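Long-range contacts in sortase (PDB 5UTT), which represents the sortase domain of Actinomyces oris SrtA, probably a class E cysteine transpeptidase that anchors proteins to the cell wall: residues A[30-36]-A[99-105]; A[40-46]-A[86-91]; A[105-111]-A[169-175]. All coordinates share one frame. Residues are numbered along the deposited sequence.

Contact 1: residues A[30-36]-A[99-105]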
loop_
_atom_site.group_PDB
_atom_site.type_symbol
_atom_site.label_atom_id
_atom_site.label_comp_id
_atom_site.label_asym_id
_atom_site.label_seq_id
_atom_site.Cartn_x
_atom_site.Cartn_y
_atom_site.Cartn_z
ATOM N N GLY A 30 2.609 -10.141 0.565
ATOM C CA GLY A 30 2.876 -9.882 -0.851
ATOM C C GLY A 30 4.022 -8.912 -0.993
ATOM O O GLY A 30 4.790 -8.723 -0.031
ATOM N N MET A 31 4.149 -8.338 -2.193
ATOM C CA MET A 31 5.124 -7.257 -2.454
ATOM C C MET A 31 4.462 -6.013 -2.986
ATOM O O MET A 31 3.410 -6.097 -3.715
ATOM C CB MET A 31 6.225 -7.702 -3.417
ATOM C CG MET A 31 7.344 -8.480 -2.764
ATOM S SD MET A 31 8.452 -9.091 -4.051
ATOM C CE MET A 31 9.902 -9.347 -3.033
ATOM N N LEU A 32 4.967 -4.865 -2.548
ATOM C CA LEU A 32 4.480 -3.603 -3.044
ATOM C C LEU A 32 5.332 -3.139 -4.209
ATOM O O LEU A 32 6.545 -3.025 -4.090
ATOM C CB LEU A 32 4.511 -2.532 -1.959
ATOM C CG LEU A 32 3.961 -1.143 -2.266
ATOM C CD1 LEU A 32 2.451 -1.174 -2.532
ATOM C CD2 LEU A 32 4.315 -0.192 -1.129
ATOM N N VAL A 33 4.687 -2.813 -5.307
ATOM C CA VAL A 33 5.392 -2.236 -6.473
ATOM C C VAL A 33 4.708 -0.908 -6.823
ATOM O O VAL A 33 3.496 -0.846 -7.060
ATOM C CB VAL A 33 5.402 -3.202 -7.671
ATOM C CG1 VAL A 33 5.984 -2.522 -8.879
ATOM C CG2 VAL A 33 6.174 -4.481 -7.350
ATOM N N VAL A 34 5.482 0.172 -6.854
ATOM C CA VAL A 34 4.939 1.469 -7.263
ATOM C C VAL A 34 5.743 1.938 -8.485
ATOM O O VAL A 34 6.934 2.279 -8.353
ATOM C CB VAL A 34 5.000 2.476 -6.110
ATOM C CG1 VAL A 34 4.490 3.842 -6.573
ATOM C CG2 VAL A 34 4.256 1.955 -4.873
ATOM N N PRO A 35 5.126 2.002 -9.661
ATOM C CA PRO A 35 5.916 2.351 -10.864
ATOM C C PRO A 35 6.679 3.683 -10.832
ATOM O O PRO A 35 7.774 3.794 -11.391
ATOM C CB PRO A 35 4.854 2.349 -11.950
ATOM C CG PRO A 35 3.893 1.309 -11.497
ATOM C CD PRO A 35 3.751 1.573 -10.032
ATOM N N LYS A 36 6.165 4.674 -10.116
ATOM C CA LYS A 36 6.929 5.923 -9.930
ATOM C C LYS A 36 8.175 5.829 -9.039
ATOM O O LYS A 36 8.879 6.837 -8.854
ATOM C CB LYS A 36 6.029 6.992 -9.379
ATOM C CG LYS A 36 5.142 7.568 -10.475
ATOM C CD LYS A 36 4.740 8.961 -10.095
ATOM C CE LYS A 36 4.253 9.762 -11.277
ATOM N NZ LYS A 36 3.518 10.921 -10.717
ATOM N N ASP A 99 -1.805 7.749 -10.451
ATOM C CA ASP A 99 -0.645 6.867 -10.373
ATOM C C ASP A 99 -1.003 5.488 -9.831
ATOM O O ASP A 99 -1.877 5.342 -8.955
ATOM C CB ASP A 99 0.409 7.516 -9.481
ATOM C CG ASP A 99 1.034 8.739 -10.117
ATOM O OD1 ASP A 99 1.057 8.841 -11.367
ATOM O OD2 ASP A 99 1.535 9.595 -9.378
ATOM N N GLU A 100 -0.301 4.460 -10.312
ATOM C CA GLU A 100 -0.611 3.108 -9.908
ATOM C C GLU A 100 0.084 2.686 -8.643
ATOM O O GLU A 100 1.291 2.987 -8.455
ATOM C CB GLU A 100 -0.185 2.130 -11.000
ATOM C CG GLU A 100 -1.212 2.063 -12.138
ATOM C CD GLU A 100 -0.854 1.116 -13.254
ATOM O OE1 GLU A 100 0.320 0.727 -13.368
ATOM O OE2 GLU A 100 -1.781 0.732 -14.034
ATOM N N ILE A 101 -0.642 1.977 -7.790
ATOM C CA ILE A 101 -0.051 1.280 -6.624
ATOM C C ILE A 101 -0.383 -0.201 -6.797
ATOM O O ILE A 101 -1.569 -0.595 -6.903
ATOM C CB ILE A 101 -0.590 1.837 -5.303
ATOM C CG1 ILE A 101 -0.185 3.315 -5.143
ATOM C CG2 ILE A 101 -0.131 1.029 -4.100
ATOM C CD1 ILE A 101 -0.686 3.926 -3.868
ATOM N N ILE A 102 0.633 -1.036 -6.862
ATOM C CA ILE A 102 0.441 -2.427 -7.317
ATOM C C ILE A 102 0.886 -3.338 -6.210
ATOM O O ILE A 102 2.040 -3.173 -5.684
ATOM C CB ILE A 102 1.189 -2.729 -8.630
ATOM C CG1 ILE A 102 0.718 -1.764 -9.736
ATOM C CG2 ILE A 102 1.040 -4.212 -9.016
ATOM C CD1 ILE A 102 1.467 -1.889 -11.035
ATOM N N VAL A 103 0.009 -4.296 -5.837
ATOM C CA VAL A 103 0.412 -5.335 -4.923
ATOM C C VAL A 103 0.506 -6.680 -5.624
ATOM O O VAL A 103 -0.423 -7.121 -6.289
ATOM C CB VAL A 103 -0.444 -5.415 -3.637
ATOM C CG1 VAL A 103 0.152 -6.441 -2.682
ATOM C CG2 VAL A 103 -0.578 -4.032 -3.032
ATOM N N SER A 104 1.628 -7.338 -5.485
ATOM C CA SER A 104 1.736 -8.697 -6.023
ATOM C C SER A 104 1.610 -9.720 -4.885
ATOM O O SER A 104 2.329 -9.656 -3.884
ATOM C CB SER A 104 3.009 -8.882 -6.837
ATOM O OG SER A 104 4.174 -8.865 -6.047
ATOM N N THR A 105 0.747 -10.708 -5.089
ATOM C CA THR A 105 0.674 -11.872 -4.198
ATOM C C THR A 105 1.055 -13.104 -4.998
ATOM O O THR A 105 1.311 -13.011 -6.211
ATOM C CB THR A 105 -0.734 -12.014 -3.601
ATOM O OG1 THR A 105 -1.686 -12.341 -4.623
ATOM C CG2 THR A 105 -1.123 -10.733 -2.870
HETATM O O HOH W 1 3.175 4.855 -9.592
#

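Contact 2: residues A[40-46]-A[86-91]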
loop_
_atom_site.group_PDB
_atom_site.type_symbol
_atom_site.label_atom_id
_atom_site.label_comp_id
_atom_site.label_asym_id
_atom_site.label_seq_id
_atom_site.Cartn_x
_atom_site.Cartn_y
_atom_site.Cartn_z
ATOM N N VAL A 40 14.169 4.806 -7.840
ATOM C CA VAL A 40 14.215 5.417 -6.524
ATOM C C VAL A 40 14.616 4.366 -5.500
ATOM O O VAL A 40 15.657 4.488 -4.833
ATOM C CB VAL A 40 12.854 6.052 -6.154
ATOM C CG1 VAL A 40 12.913 6.668 -4.758
ATOM C CG2 VAL A 40 12.421 7.045 -7.225
ATOM N N THR A 41 13.820 3.303 -5.400
ATOM C CA THR A 41 14.089 2.193 -4.503
ATOM C C THR A 41 14.234 0.907 -5.321
ATOM O O THR A 41 14.052 0.948 -6.520
ATOM C CB THR A 41 12.974 2.032 -3.449
ATOM O OG1 THR A 41 11.801 1.524 -4.056
ATOM C CG2 THR A 41 12.605 3.360 -2.812
ATOM N N ASN A 42 14.536 -0.225 -4.686
ATOM C CA ASN A 42 14.536 -1.511 -5.373
ATOM C C ASN A 42 13.126 -1.835 -5.870
ATOM O O ASN A 42 12.966 -2.704 -6.732
ATOM C CB ASN A 42 14.972 -2.629 -4.441
ATOM C CG ASN A 42 16.368 -2.397 -3.880
ATOM O OD1 ASN A 42 17.050 -1.462 -4.269
ATOM N ND2 ASN A 42 16.784 -3.248 -2.964
ATOM N N ASN A 43 12.136 -1.185 -5.256
ATOM C CA ASN A 43 10.732 -1.277 -5.699
ATOM C C ASN A 43 10.193 -2.719 -5.653
ATOM O O ASN A 43 9.456 -3.175 -6.541
ATOM C CB ASN A 43 10.570 -0.634 -7.069
ATOM C CG ASN A 43 9.161 -0.090 -7.294
ATOM O OD1 ASN A 43 8.405 0.099 -6.344
ATOM N ND2 ASN A 43 8.846 0.236 -8.536
ATOM N N ASN A 44 10.491 -3.411 -4.566
ATOM C CA ASN A 44 9.974 -4.751 -4.395
ATOM C C ASN A 44 9.761 -5.023 -2.929
ATOM O O ASN A 44 10.148 -6.050 -2.397
ATOM C CB ASN A 44 10.866 -5.801 -5.074
ATOM C CG ASN A 44 12.236 -5.917 -4.458
ATOM O OD1 ASN A 44 12.728 -5.020 -3.796
ATOM N ND2 ASN A 44 12.847 -7.079 -4.643
ATOM N N MET A 45 9.086 -4.060 -2.310
ATOM C CA MET A 45 8.992 -3.997 -0.893
ATOM C C MET A 45 8.059 -5.040 -0.363
ATOM O O MET A 45 6.859 -5.072 -0.763
ATOM C CB MET A 45 8.524 -2.588 -0.521
ATOM C CG MET A 45 8.543 -2.282 0.952
ATOM S SD MET A 45 8.228 -0.531 1.239
ATOM C CE MET A 45 8.522 -0.337 3.005
ATOM N N PRO A 46 8.524 -5.910 0.524
ATOM C CA PRO A 46 7.583 -6.914 1.090
ATOM C C PRO A 46 6.538 -6.226 1.951
ATOM O O PRO A 46 6.824 -5.196 2.573
ATOM C CB PRO A 46 8.473 -7.815 1.966
ATOM C CG PRO A 46 9.854 -7.377 1.670
ATOM C CD PRO A 46 9.844 -6.001 1.170
ATOM N N GLY A 86 16.975 0.544 0.724
ATOM C CA GLY A 86 16.620 -0.502 -0.188
ATOM C C GLY A 86 15.164 -0.295 -0.569
ATOM O O GLY A 86 14.869 -0.047 -1.731
ATOM N N ASN A 87 14.284 -0.335 0.427
ATOM C CA ASN A 87 12.833 -0.142 0.213
ATOM C C ASN A 87 12.296 0.722 1.323
ATOM O O ASN A 87 12.579 0.487 2.489
ATOM C CB ASN A 87 12.076 -1.468 0.220
ATOM C CG ASN A 87 12.194 -2.228 -1.086
ATOM O OD1 ASN A 87 11.844 -1.698 -2.170
ATOM N ND2 ASN A 87 12.594 -3.492 -1.002
ATOM N N SER A 88 11.465 1.693 0.973
ATOM C CA SER A 88 10.902 2.627 1.924
ATOM C C SER A 88 9.768 3.419 1.270
ATOM O O SER A 88 9.616 3.351 0.070
ATOM C CB SER A 88 11.910 3.647 2.335
ATOM O OG SER A 88 12.185 4.528 1.244
ATOM N N PHE A 89 9.085 4.265 2.028
ATOM C CA PHE A 89 8.048 5.181 1.440
ATOM C C PHE A 89 8.662 6.592 1.264
ATOM O O PHE A 89 8.004 7.648 1.368
ATOM C CB PHE A 89 6.785 5.222 2.332
ATOM C CG PHE A 89 5.929 3.967 2.319
ATOM C CD1 PHE A 89 6.296 2.834 1.609
ATOM C CD2 PHE A 89 4.736 3.936 3.023
ATOM C CE1 PHE A 89 5.478 1.721 1.573
ATOM C CE2 PHE A 89 3.929 2.811 2.994
ATOM C CZ PHE A 89 4.311 1.702 2.303
ATOM N N ARG A 90 9.988 6.647 1.078
ATOM C CA ARG A 90 10.676 7.919 1.011
ATOM C C ARG A 90 10.003 8.911 0.081
ATOM O O ARG A 90 9.904 10.111 0.409
ATOM C CB ARG A 90 12.094 7.694 0.509
ATOM C CG ARG A 90 12.939 8.949 0.490
ATOM C CD ARG A 90 14.275 8.612 -0.131
ATOM N NE ARG A 90 15.226 9.672 0.051
ATOM C CZ ARG A 90 16.440 9.684 -0.489
ATOM N NH1 ARG A 90 16.840 8.674 -1.263
ATOM N NH2 ARG A 90 17.251 10.707 -0.260
ATOM N N ARG A 91 9.594 8.429 -1.084
ATOM C CA ARG A 91 9.160 9.306 -2.151
ATOM C C ARG A 91 7.680 9.150 -2.315
ATOM O O ARG A 91 7.178 9.232 -3.406
ATOM C CB ARG A 91 9.963 9.110 -3.443
ATOM C CG ARG A 91 11.381 9.671 -3.365
ATOM C CD ARG A 91 11.387 11.165 -3.667
ATOM N NE ARG A 91 10.848 12.020 -2.590
ATOM C CZ ARG A 91 11.532 12.414 -1.524
ATOM N NH1 ARG A 91 12.814 12.043 -1.326
ATOM N NH2 ARG A 91 10.937 13.201 -0.635
HETATM O O HOH W 2 10.289 0.701 -2.074
#

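Contact 3: residues A[105-111]-A[169-175]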
loop_
_atom_site.group_PDB
_atom_site.type_symbol
_atom_site.label_atom_id
_atom_site.label_comp_id
_atom_site.label_asym_id
_atom_site.label_seq_id
_atom_site.Cartn_x
_atom_site.Cartn_y
_atom_site.Cartn_z
ATOM N N THR A 105 0.747 -10.708 -5.089
ATOM C CA THR A 105 0.674 -11.872 -4.198
ATOM C C THR A 105 1.055 -13.104 -4.998
ATOM O O THR A 105 1.311 -13.011 -6.211
ATOM C CB THR A 105 -0.734 -12.014 -3.601
ATOM O OG1 THR A 105 -1.686 -12.341 -4.623
ATOM C CG2 THR A 105 -1.123 -10.733 -2.870
ATOM N N ALA A 106 1.098 -14.259 -4.350
ATOM C CA ALA A 106 1.491 -15.475 -5.018
ATOM C C ALA A 106 0.630 -15.804 -6.253
ATOM O O ALA A 106 1.108 -16.379 -7.238
ATOM C CB ALA A 106 1.484 -16.630 -4.051
ATOM N N LYS A 107 -0.647 -15.470 -6.178
ATOM C CA LYS A 107 -1.600 -15.807 -7.232
ATOM C C LYS A 107 -2.096 -14.626 -8.088
ATOM O O LYS A 107 -2.614 -14.796 -9.213
ATOM C CB LYS A 107 -2.795 -16.514 -6.553
ATOM C CG LYS A 107 -2.381 -17.769 -5.799
ATOM C CD LYS A 107 -3.528 -18.570 -5.162
ATOM C CE LYS A 107 -2.952 -19.665 -4.276
ATOM N NZ LYS A 107 -3.921 -20.315 -3.358
ATOM N N THR A 108 -1.926 -13.414 -7.583
ATOM C CA THR A 108 -2.694 -12.267 -8.059
ATOM C C THR A 108 -1.942 -10.955 -8.132
ATOM O O THR A 108 -1.117 -10.696 -7.292
ATOM C CB THR A 108 -3.971 -12.077 -7.187
ATOM O OG1 THR A 108 -4.684 -13.324 -7.128
ATOM C CG2 THR A 108 -4.888 -10.943 -7.756
ATOM N N TRP A 109 -2.180 -10.162 -9.174
ATOM C CA TRP A 109 -1.753 -8.757 -9.197
ATOM C C TRP A 109 -2.944 -7.908 -8.836
ATOM O O TRP A 109 -3.979 -7.983 -9.524
ATOM C CB TRP A 109 -1.275 -8.348 -10.580
ATOM C CG TRP A 109 -0.009 -8.997 -11.025
ATOM C CD1 TRP A 109 0.108 -10.093 -11.821
ATOM C CD2 TRP A 109 1.337 -8.561 -10.747
ATOM N NE1 TRP A 109 1.435 -10.403 -12.027
ATOM C CE2 TRP A 109 2.209 -9.466 -11.388
ATOM C CE3 TRP A 109 1.882 -7.503 -10.013
ATOM C CZ2 TRP A 109 3.608 -9.319 -11.324
ATOM C CZ3 TRP A 109 3.251 -7.364 -9.960
ATOM C CH2 TRP A 109 4.089 -8.259 -10.619
ATOM N N TYR A 110 -2.830 -7.094 -7.781
ATOM C CA TYR A 110 -3.865 -6.119 -7.466
ATOM C C TYR A 110 -3.394 -4.730 -7.851
ATOM O O TYR A 110 -2.356 -4.256 -7.348
ATOM C CB TYR A 110 -4.179 -6.120 -5.990
ATOM C CG TYR A 110 -4.700 -7.418 -5.432
ATOM C CD1 TYR A 110 -3.836 -8.401 -4.964
ATOM C CD2 TYR A 110 -6.065 -7.643 -5.283
ATOM C CE1 TYR A 110 -4.302 -9.557 -4.414
ATOM C CE2 TYR A 110 -6.528 -8.817 -4.745
ATOM C CZ TYR A 110 -5.658 -9.766 -4.294
ATOM O OH TYR A 110 -6.119 -10.929 -3.764
ATOM N N VAL A 111 -4.162 -4.081 -8.728
ATOM C CA VAL A 111 -3.783 -2.751 -9.181
ATOM C C VAL A 111 -4.807 -1.700 -8.715
ATOM O O VAL A 111 -6.032 -1.746 -9.048
ATOM C CB VAL A 111 -3.567 -2.654 -10.716
ATOM C CG1 VAL A 111 -3.256 -1.214 -11.101
ATOM C CG2 VAL A 111 -2.503 -3.608 -11.260
ATOM N N PHE A 169 -9.270 0.531 -6.004
ATOM C CA PHE A 169 -9.043 -0.643 -6.830
ATOM C C PHE A 169 -9.425 -0.397 -8.281
ATOM O O PHE A 169 -10.525 0.162 -8.540
ATOM C CB PHE A 169 -9.788 -1.838 -6.232
ATOM C CG PHE A 169 -9.583 -3.129 -6.980
ATOM C CD1 PHE A 169 -8.390 -3.843 -6.894
ATOM C CD2 PHE A 169 -10.570 -3.618 -7.786
ATOM C CE1 PHE A 169 -8.202 -5.017 -7.605
ATOM C CE2 PHE A 169 -10.397 -4.778 -8.485
ATOM C CZ PHE A 169 -9.210 -5.474 -8.409
ATOM N N ALA A 170 -8.557 -0.783 -9.223
ATOM C CA ALA A 170 -8.796 -0.587 -10.646
ATOM C C ALA A 170 -9.039 -1.903 -11.361
ATOM O O ALA A 170 -10.098 -2.093 -11.967
ATOM C CB ALA A 170 -7.633 0.156 -11.299
ATOM N N TYR A 171 -8.088 -2.820 -11.282
ATOM C CA TYR A 171 -8.268 -4.147 -11.874
ATOM C C TYR A 171 -7.341 -5.133 -11.202
ATOM O O TYR A 171 -6.476 -4.738 -10.405
ATOM C CB TYR A 171 -7.978 -4.100 -13.376
ATOM C CG TYR A 171 -6.569 -3.717 -13.738
ATOM C CD1 TYR A 171 -5.580 -4.698 -13.851
ATOM C CD2 TYR A 171 -6.219 -2.398 -13.964
ATOM C CE1 TYR A 171 -4.294 -4.365 -14.194
ATOM C CE2 TYR A 171 -4.921 -2.057 -14.309
ATOM C CZ TYR A 171 -3.974 -3.062 -14.412
ATOM O OH TYR A 171 -2.689 -2.762 -14.735
ATOM N N TRP A 172 -7.529 -6.404 -11.524
ATOM C CA TRP A 172 -6.607 -7.437 -11.060
ATOM C C TRP A 172 -6.218 -8.367 -12.189
ATOM O O TRP A 172 -6.821 -8.370 -13.242
ATOM C CB TRP A 172 -7.197 -8.236 -9.901
ATOM C CG TRP A 172 -8.488 -9.044 -10.225
ATOM C CD1 TRP A 172 -9.753 -8.546 -10.395
ATOM C CD2 TRP A 172 -8.596 -10.465 -10.390
ATOM N NE1 TRP A 172 -10.640 -9.584 -10.639
ATOM C CE2 TRP A 172 -9.949 -10.763 -10.662
ATOM C CE3 TRP A 172 -7.681 -11.522 -10.330
ATOM C CZ2 TRP A 172 -10.393 -12.068 -10.856
ATOM C CZ3 TRP A 172 -8.112 -12.803 -10.548
ATOM C CH2 TRP A 172 -9.471 -13.072 -10.798
ATOM N N MET A 173 -5.169 -9.136 -11.968
ATOM C CA MET A 173 -4.742 -10.131 -12.947
ATOM C C MET A 173 -4.338 -11.403 -12.248
ATOM O O MET A 173 -3.773 -11.348 -11.144
ATOM C CB MET A 173 -3.583 -9.611 -13.782
ATOM C CG MET A 173 -3.846 -8.307 -14.517
ATOM S SD MET A 173 -2.444 -7.757 -15.528
ATOM C CE MET A 173 -2.445 -9.039 -16.768
ATOM N N ASP A 174 -4.607 -12.549 -12.876
ATOM C CA ASP A 174 -4.029 -13.817 -12.442
ATOM C C ASP A 174 -2.541 -13.775 -12.768
ATOM O O ASP A 174 -2.178 -13.552 -13.913
ATOM C CB ASP A 174 -4.698 -14.974 -13.207
ATOM C CG ASP A 174 -4.402 -16.327 -12.614
ATOM O OD1 ASP A 174 -3.259 -16.555 -12.151
ATOM O OD2 ASP A 174 -5.323 -17.183 -12.637
ATOM N N ARG A 175 -1.678 -13.976 -11.770
ATOM C CA ARG A 175 -0.234 -13.819 -11.972
ATOM C C ARG A 175 0.365 -14.893 -12.902
ATOM O O ARG A 175 1.436 -14.692 -13.492
ATOM C CB ARG A 175 0.465 -13.852 -10.614
ATOM C CG ARG A 175 1.961 -13.584 -10.636
ATOM C CD ARG A 175 2.534 -13.708 -9.235
ATOM N NE ARG A 175 3.921 -13.249 -9.167
ATOM C CZ ARG A 175 4.588 -13.000 -8.042
ATOM N NH1 ARG A 175 4.017 -13.173 -6.848
ATOM N NH2 ARG A 175 5.851 -12.586 -8.095
HETATM O O HOH W 3 2.878 -12.424 -13.719
#

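Contact 1: residues A[30-36]-A[99-105]
The eight-stranded sortase beta-barrel closes here: strand 28-33, first in the chain, meets strand 100-104 in an antiparallel pair; the axes of 30-33 and 100-104 come within 4.7 Å, with 158° between their directions. Gly30 lies tight against the partner backbone, its CA 3.1 Å from Ser104 O, and a CB modelled on it would collide with that oxygen. Met31 makes the first hydrogen-bonded pair, Met31 N to Ser104 O and Ser104 N to Met31 O both at 2.8 Å. At the next, non-hydrogen-bonded pair, Leu32 turns to the opposite face with Val103; its CD1 packs 3.7 Å from Ile101 CG2, and Leu146 of strand 142-150 adds to this barrel interior. Val33 repeats the pattern of Met31, with Val33 N to Ile102 O at 2.7 Å and Ile102 N to Val33 O at 2.9 Å. Val34 is still buried; the strand pairing then gives way to a 3-10 segment beginning at Pro35, which has no amide hydrogen to donate and rests its CG 4.0 Å from Ile102 CD1. Past the strand end a water bridges Lys36 N and Glu100 O. Asp99 OD2, which also accepts from Gln96 N, forms a salt bridge with Lys36 NZ at 2.7 Å.

Contact 2: residues A[40-46]-A[86-91]
Two loops can be joined by one well-placed amide, and Asn87 does so here. Ahead of it, Gly86, at phi 89° and psi -60° where a CB would jam against the preceding carbonyl, offers its O to Asn42 N at 3.0 Å. The side chain of Asn87 then bonds Asn44 twice: Asn87 OD1 accepts from Asn44 N and Asn87 ND2 donates to Asn44 OD1, each at 3.2 Å. A water ties Asn87 OD1 to Thr41 OG1. Ser88 faces away and closes an ST turn, Ser88 OG accepting from Arg90 N at 3.1 Å. Phe89 reaches inward to Leu32 and Leu146, and its CE1 lies 3.6 Å from Met45 SD. Arg91 CG meets Val40 CG1 at 3.6 Å near the surface, while its guanidinium pairs with Asp93 and Glu156. The whole is a loop-to-loop junction on the sortase barrel, packing the connection after strand 74-79 against the approach to strand 45-49 through a backbone bond at Gly86, the two bonds of the Asn87 amide and a Met-aromatic contact.

Contact 3: residues A[105-111]-A[169-175]
Strands 108-111 and 169-174 run antiparallel, their axes 4.6 Å apart at closest and 167° between directions. Trp109 and Met173 form a hydrogen-bonded pair, with Trp109 N to Met173 O at 2.8 Å and Met173 N to Trp109 O at 3.0 Å. Val111 and Tyr171 form the next, Val111 N to Tyr171 O at 2.9 Å and Tyr171 N to Val111 O at 3.2 Å. Val111 O also accepts from Ala170 N at 2.7 Å, so two residues face one: a classic beta bulge, with the extra residue Ala170 at phi -111° and psi -58°. At the other end the pairing runs past the strand, Arg175 N donating to Lys107 O at 2.8 Å. These are neighbouring strands of the sortase beta-barrel, and the turn at 105-107 leads into the first of them from strand 100-104. Side chains alternate across the sheet. On the face of Trp109 and Val111, Val111 CB sits over the Tyr171 ring, 3.8 Å from its centroid, in a CH-pi contact, and Trp109 CB meets Met173 CB at 4.1 Å. On the other, Thr108 CG2 touches Trp172 CE3 at 3.8 Å, while Trp172 NE1 and Tyr110 OH bond to Asp15 and Pro18 of the N-terminal segment. Arg175 extends along the turn: Arg175 NH1 donates to Thr105 O at 2.8 Å, its CG lies 3.5 Å from Trp109 NE1, and Arg175 NE pairs with the C-terminal carboxylate of Asn190. A water joins Trp109 NE1 to Arg175 O.

Barrels illustrate how one sheet can be held by different kinds of contact. Contact 1 is the most buried, about 7 Å from the chain centre to its own, whereas contacts 2 and 3 lie at 12 and 13 Å and are partly buried. Contacts 1 and 3 both pair antiparallel strands and meet at Thr105, where strand 100-104 turns into strand 108-120; contact 1 is mainly aliphatic, contact 3 richer in aromatic rings. Contact 2 instead joins loops through amide side chains and water. It abuts contact 1 where Leu32 N probably bonds Met45 O and Leu32 packs on Phe89, but does not touch contact 3.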